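Long-range contacts in twin-arginine translocation pathway signal (Rhodoferax ferrireducens, PDB 5IM2), which probably captures benzoate or related carboxylates outside the cytoplasm and hands them to a TRAP transporter for uptake: residues Y101-K105 / F157-Q161; R125-F129 / A144-M149. All blocks are in the same frame, centred on the assembly; numbering follows the deposited sequence.

Interaction 1: residues Y101-K105 / F157-Q161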
loop_
_atom_site.group_PDB
_atom_site.type_symbol
_atom_site.label_atom_id
_atom_site.label_comp_id
_atom_site.label_asym_id
_atom_site.label_seq_id
_atom_site.Cartn_x
_atom_site.Cartn_y
_atom_site.Cartn_z
ATOM N N TYR A 101 9.761 8.103 5.482
ATOM C CA TYR A 101 8.974 9.310 5.724
ATOM C C TYR A 101 9.809 10.383 6.423
ATOM O O TYR A 101 9.861 11.528 5.971
ATOM C CB TYR A 101 7.709 8.971 6.519
ATOM C CG TYR A 101 6.760 10.127 6.627
ATOM C CD1 TYR A 101 5.820 10.374 5.629
ATOM C CD2 TYR A 101 6.836 11.008 7.702
ATOM C CE1 TYR A 101 4.973 11.456 5.718
ATOM C CE2 TYR A 101 5.990 12.088 7.804
ATOM C CZ TYR A 101 5.058 12.304 6.803
ATOM O OH TYR A 101 4.220 13.402 6.919
ATOM N N ASP A 102 10.523 10.014 7.492
ATOM C CA ASP A 102 11.350 10.974 8.219
ATOM C C ASP A 102 12.514 11.495 7.387
ATOM O O ASP A 102 12.982 12.617 7.631
ATOM C CB ASP A 102 11.846 10.350 9.522
ATOM C CG ASP A 102 10.764 10.322 10.574
ATOM O OD1 ASP A 102 10.005 11.314 10.626
ATOM O OD2 ASP A 102 10.634 9.306 11.292
ATOM N N GLN A 103 13.010 10.715 6.421
ATOM C CA GLN A 103 14.063 11.231 5.552
ATOM C C GLN A 103 13.560 12.389 4.702
ATOM O O GLN A 103 14.298 13.359 4.466
ATOM C CB GLN A 103 14.619 10.139 4.645
ATOM C CG GLN A 103 15.476 9.104 5.348
ATOM C CD GLN A 103 15.849 7.928 4.458
ATOM O OE1 GLN A 103 15.430 7.837 3.292
ATOM N NE2 GLN A 103 16.620 6.994 5.020
ATOM N N ALA A 104 12.324 12.299 4.204
ATOM C CA ALA A 104 11.745 13.420 3.468
ATOM C C ALA A 104 11.468 14.570 4.413
ATOM O O ALA A 104 11.850 15.714 4.150
ATOM C CB ALA A 104 10.452 13.014 2.743
ATOM N N LYS A 105 10.818 14.273 5.537
ATOM C CA LYS A 105 10.543 15.306 6.516
ATOM C C LYS A 105 11.815 16.053 6.896
ATOM O O LYS A 105 11.808 17.286 7.006
ATOM C CB LYS A 105 9.880 14.677 7.751
ATOM C CG LYS A 105 9.644 15.656 8.859
ATOM C CD LYS A 105 9.253 14.959 10.140
ATOM C CE LYS A 105 9.131 15.972 11.252
ATOM N NZ LYS A 105 10.262 15.858 12.202
ATOM N N PHE A 157 -0.424 14.287 8.247
ATOM C CA PHE A 157 0.794 14.370 7.461
ATOM C C PHE A 157 1.287 15.809 7.343
ATOM O O PHE A 157 1.953 16.155 6.365
ATOM C CB PHE A 157 0.581 13.806 6.061
ATOM C CG PHE A 157 0.354 12.298 5.998
ATOM C CD1 PHE A 157 1.398 11.402 6.225
ATOM C CD2 PHE A 157 -0.888 11.786 5.652
ATOM C CE1 PHE A 157 1.194 10.042 6.131
ATOM C CE2 PHE A 157 -1.091 10.403 5.569
ATOM C CZ PHE A 157 -0.049 9.543 5.800
ATOM N N LYS A 158 0.954 16.660 8.308
ATOM C CA LYS A 158 1.192 18.093 8.142
ATOM C C LYS A 158 2.667 18.450 8.168
ATOM O O LYS A 158 3.015 19.595 7.835
ATOM C CB LYS A 158 0.457 18.891 9.219
ATOM C CG LYS A 158 0.932 18.622 10.638
ATOM C CD LYS A 158 0.190 19.508 11.632
ATOM C CE LYS A 158 0.833 19.460 13.003
ATOM N NZ LYS A 158 -0.080 18.891 14.031
ATOM N N ASP A 159 3.539 17.498 8.506
ATOM C CA ASP A 159 4.963 17.773 8.545
ATOM C C ASP A 159 5.637 17.518 7.201
ATOM O O ASP A 159 6.846 17.756 7.079
ATOM C CB ASP A 159 5.645 16.982 9.678
ATOM C CG ASP A 159 5.266 15.512 9.714
ATOM O OD1 ASP A 159 4.355 15.101 8.975
ATOM O OD2 ASP A 159 5.882 14.771 10.522
ATOM N N THR A 160 4.870 17.128 6.174
ATOM C CA THR A 160 5.373 17.051 4.812
ATOM C C THR A 160 4.358 17.683 3.875
ATOM O O THR A 160 3.245 18.047 4.269
ATOM C CB THR A 160 5.668 15.597 4.373
ATOM O OG1 THR A 160 4.470 14.793 4.379
ATOM C CG2 THR A 160 6.765 14.990 5.270
ATOM N N GLN A 161 4.769 17.820 2.626
ATOM C CA GLN A 161 3.870 18.177 1.535
ATOM C C GLN A 161 3.448 16.876 0.847
ATOM O O GLN A 161 4.238 16.250 0.138
ATOM C CB GLN A 161 4.573 19.154 0.589
ATOM C CG GLN A 161 3.823 19.524 -0.666
ATOM C CD GLN A 161 2.537 20.269 -0.421
ATOM O OE1 GLN A 161 1.619 20.198 -1.236
ATOM N NE2 GLN A 161 2.458 20.998 0.668
HETATM O O HOH W 1 9.039 18.384 5.458
#
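The phenolic oxygen of Tyr101 lies between two side chains of the turn opposite. It donates to Asp159 OD1, with Tyr101 OH 2.7 Å from that oxygen, while Thr160 OG1 lies 2.9 Å from Tyr101 OH, within hydrogen-bonding distance. The carboxylate lies at the edge of the tyrosine ring, yet its own plane is turned 46° from the ring, and the hydroxyl reaches OD1 from above the carboxylate plane. A chi1 of -172° swings the ring away from the backbone N and out toward the turn, putting OH among these groups.

Phe157 meets the same hydroxyl edge-on, its CD1 3.5 Å from Tyr101 OH; the two rings are inclined at 49°. A phenylalanine in place of Tyr101 would remove the hydroxyl and would probably leave Asp159 OD1 without its short bond and the Thr160 side chain less firmly placed.

One helical turn on, the aliphatic part of Lys105 crosses Asp159 at about a right angle, with Lys105 CD 3.4 Å from Asp159 OD2. Lys105 NZ is 4.8 Å from Asp159 OD2, too far for a salt bridge, though its charge may still favour the carboxylate; Arg122 forms a long, weak ion pair with the same oxygen. The Thr160 methyl CG2 packs 4.0 Å from Lys105 CB. A water donates to Asp159 O and, weakly, to Lys105 O, joining the two backbones.

Residues 157-160 form a type I turn, closed by Thr160 N to Phe157 O at 3.1 Å, which brings Asp159 and Thr160 to face the helix. Phe123 stacks on Phe157 and meets Tyr101 edge-to-face. In one lobe of this DctP-type solute-binding protein, the contact thus sets helix 100-106 against the turn leading into 161-167, an edge strand of the five-stranded sheet, while Tyr101 and Thr160 both touch Ala266 of the adjacent strand 262-267.

Interaction 2: residues R125-F129 / A144-M149; sequences RIEVF and ACWEYM
Tyr148 and Phe129 make a T-shaped pair: the edge of Phe129 points into one face of Tyr148, with planes at 85° and centroids 5.2 Å apart. Val128 CG1 lies over that same face in a CH-pi contact, 3.5 Å from Tyr148 CZ, so the tyrosine ring is flanked there by two neighbours in the chain. At the far end of the ring, Tyr148 OH donates to Arg125 O at 2.8 Å, coming from above the carbonyl plane and tying the hydroxyl to the backbone where the 3-10 segment begins.

Phe129 is covered in turn by Cys145, whose CB sits over one face in a CH-pi contact, while its SG is turned obliquely to the ring and touches Ile126 CD1 at 3.8 Å. Met149 meets Ile126 nearer its backbone: the bent methionine chain brings SD to 3.7 Å from Ile126 CB.

Behind this layer, Glu156 steadies the start of the 3-10 segment, accepting from Ile126 N and pairing with Arg125, whose guanidinium also bridges to Asp155. This buried join fastens the 3-10 segment to helix 138-152 rather than lining the pocket; the Ile126 side chain is about 14 Å from the bound benzoate. Leu165 of strand 161-167 packs on Ile126, Cys145 and Met149, whereas Trp339 of helix 334-345 and residues of helix 350-367 cover Val128 and Tyr148.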
loop_
_atom_site.group_PDB
_atom_site.type_symbol
_atom_site.label_atom_id
_atom_site.label_comp_id
_atom_site.label_asym_id
_atom_site.label_seq_id
_atom_site.Cartn_x
_atom_site.Cartn_y
_atom_site.Cartn_z
ATOM N N ARG A 125 -5.023 7.463 11.423
ATOM C CA ARG A 125 -6.317 7.651 10.763
ATOM C C ARG A 125 -6.357 7.108 9.329
ATOM O O ARG A 125 -7.424 6.682 8.857
ATOM C CB ARG A 125 -6.688 9.130 10.778
ATOM C CG ARG A 125 -7.082 9.634 12.127
ATOM C CD ARG A 125 -7.130 11.130 12.173
ATOM N NE ARG A 125 -5.797 11.677 12.290
ATOM C CZ ARG A 125 -5.528 12.957 12.532
ATOM N NH1 ARG A 125 -6.507 13.849 12.649
ATOM N NH2 ARG A 125 -4.270 13.347 12.640
ATOM N N ILE A 126 -5.227 7.103 8.611
ATOM C CA ILE A 126 -5.245 6.596 7.247
ATOM C C ILE A 126 -5.476 5.088 7.220
ATOM O O ILE A 126 -5.844 4.518 6.180
ATOM C CB ILE A 126 -3.946 6.974 6.515
ATOM C CG1 ILE A 126 -4.127 6.737 5.025
ATOM C CG2 ILE A 126 -2.756 6.208 7.035
ATOM C CD1 ILE A 126 -2.867 7.045 4.192
ATOM N N GLU A 127 -5.280 4.427 8.366
ATOM C CA GLU A 127 -5.422 2.981 8.478
ATOM C C GLU A 127 -6.836 2.475 8.213
ATOM O O GLU A 127 -7.017 1.266 8.069
ATOM C CB GLU A 127 -5.046 2.498 9.882
ATOM C CG GLU A 127 -3.629 2.615 10.328
ATOM C CD GLU A 127 -3.477 2.141 11.793
ATOM O OE1 GLU A 127 -4.476 2.174 12.585
ATOM O OE2 GLU A 127 -2.363 1.740 12.160
ATOM N N VAL A 128 -7.837 3.356 8.158
ATOM C CA VAL A 128 -9.204 2.932 7.898
ATOM C C VAL A 128 -9.268 2.150 6.582
ATOM O O VAL A 128 -10.107 1.254 6.407
ATOM C CB VAL A 128 -10.129 4.170 7.909
ATOM C CG1 VAL A 128 -9.869 5.079 6.714
ATOM C CG2 VAL A 128 -11.583 3.744 8.011
ATOM N N PHE A 129 -8.395 2.475 5.637
ATOM C CA PHE A 129 -8.437 1.842 4.314
ATOM C C PHE A 129 -7.819 0.462 4.291
ATOM O O PHE A 129 -7.998 -0.274 3.302
ATOM C CB PHE A 129 -7.752 2.753 3.292
ATOM C CG PHE A 129 -8.551 3.975 3.015
ATOM C CD1 PHE A 129 -9.670 3.916 2.199
ATOM C CD2 PHE A 129 -8.276 5.174 3.672
ATOM C CE1 PHE A 129 -10.452 5.017 2.013
ATOM C CE2 PHE A 129 -9.059 6.288 3.482
ATOM C CZ PHE A 129 -10.152 6.214 2.670
ATOM N N ALA A 144 -10.543 7.965 -2.962
ATOM C CA ALA A 144 -11.186 8.118 -1.655
ATOM C C ALA A 144 -10.182 8.429 -0.561
ATOM O O ALA A 144 -10.454 9.243 0.323
ATOM C CB ALA A 144 -11.973 6.847 -1.317
ATOM N N CYS A 145 -9.020 7.775 -0.595
ATOM C CA CYS A 145 -7.976 8.028 0.394
ATOM C C CYS A 145 -7.503 9.472 0.328
ATOM O O CYS A 145 -7.360 10.140 1.362
ATOM C CB CYS A 145 -6.810 7.060 0.168
ATOM S SG CYS A 145 -5.588 7.043 1.490
ATOM N N TRP A 146 -7.259 9.978 -0.882
ATOM C CA TRP A 146 -6.845 11.374 -1.025
ATOM C C TRP A 146 -7.855 12.322 -0.370
ATOM O O TRP A 146 -7.495 13.161 0.480
ATOM C CB TRP A 146 -6.659 11.751 -2.501
ATOM C CG TRP A 146 -6.375 13.220 -2.589
ATOM C CD1 TRP A 146 -7.283 14.240 -2.810
ATOM C CD2 TRP A 146 -5.111 13.857 -2.394
ATOM N NE1 TRP A 146 -6.646 15.455 -2.784
ATOM C CE2 TRP A 146 -5.315 15.253 -2.518
ATOM C CE3 TRP A 146 -3.818 13.389 -2.153
ATOM C CZ2 TRP A 146 -4.290 16.159 -2.382
ATOM C CZ3 TRP A 146 -2.796 14.307 -2.025
ATOM C CH2 TRP A 146 -3.033 15.667 -2.151
ATOM N N GLU A 147 -9.126 12.184 -0.748
ATOM C CA GLU A 147 -10.163 13.086 -0.257
ATOM C C GLU A 147 -10.363 12.948 1.247
ATOM O O GLU A 147 -10.506 13.952 1.956
ATOM C CB GLU A 147 -11.478 12.845 -0.995
ATOM C CG GLU A 147 -12.564 13.795 -0.524
ATOM C CD GLU A 147 -13.841 13.789 -1.367
ATOM O OE1 GLU A 147 -13.898 13.148 -2.434
ATOM O OE2 GLU A 147 -14.803 14.451 -0.940
ATOM N N TYR A 148 -10.325 11.721 1.754
ATOM C CA TYR A 148 -10.398 11.486 3.201
ATOM C C TYR A 148 -9.306 12.241 3.963
ATOM O O TYR A 148 -9.571 12.916 4.966
ATOM C CB TYR A 148 -10.298 9.981 3.457
ATOM C CG TYR A 148 -10.247 9.502 4.897
ATOM C CD1 TYR A 148 -9.028 9.387 5.544
ATOM C CD2 TYR A 148 -11.381 9.105 5.567
ATOM C CE1 TYR A 148 -8.929 8.912 6.860
ATOM C CE2 TYR A 148 -11.304 8.615 6.891
ATOM C CZ TYR A 148 -10.055 8.506 7.511
ATOM O OH TYR A 148 -9.907 8.010 8.789
ATOM N N MET A 149 -8.053 12.105 3.546
ATOM C CA MET A 149 -7.003 12.741 4.333
ATOM C C MET A 149 -7.107 14.256 4.231
ATOM O O MET A 149 -6.897 14.972 5.218
ATOM C CB MET A 149 -5.628 12.246 3.888
ATOM C CG MET A 149 -5.430 10.764 4.153
ATOM S SD MET A 149 -5.682 10.217 5.890
ATOM C CE MET A 149 -4.387 11.088 6.761
#

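Overall arrangement
From the N terminus, the chain runs through strand 49-55, helix 62-78 and strand 83-88 before helix 100-106, which supplies one half of interaction 1. Strand 111-114 and residues 125-129 follow, and helix 138-152 folds back on the latter, closing the short loop of interaction 2. Only after that helix does the chain reach the turn at 157-161 and complete the wider loop of interaction 1, within which interaction 2 is nested. The centres lie about 17 Å apart, but the contacts meet through Phe157, whose CE2 is 3.6 Å from Met149 CE. Together they connect helices 100-106 and 138-152 around the edge of the five-stranded sheet, and interaction 2 carries the connection on to the C-terminal helices.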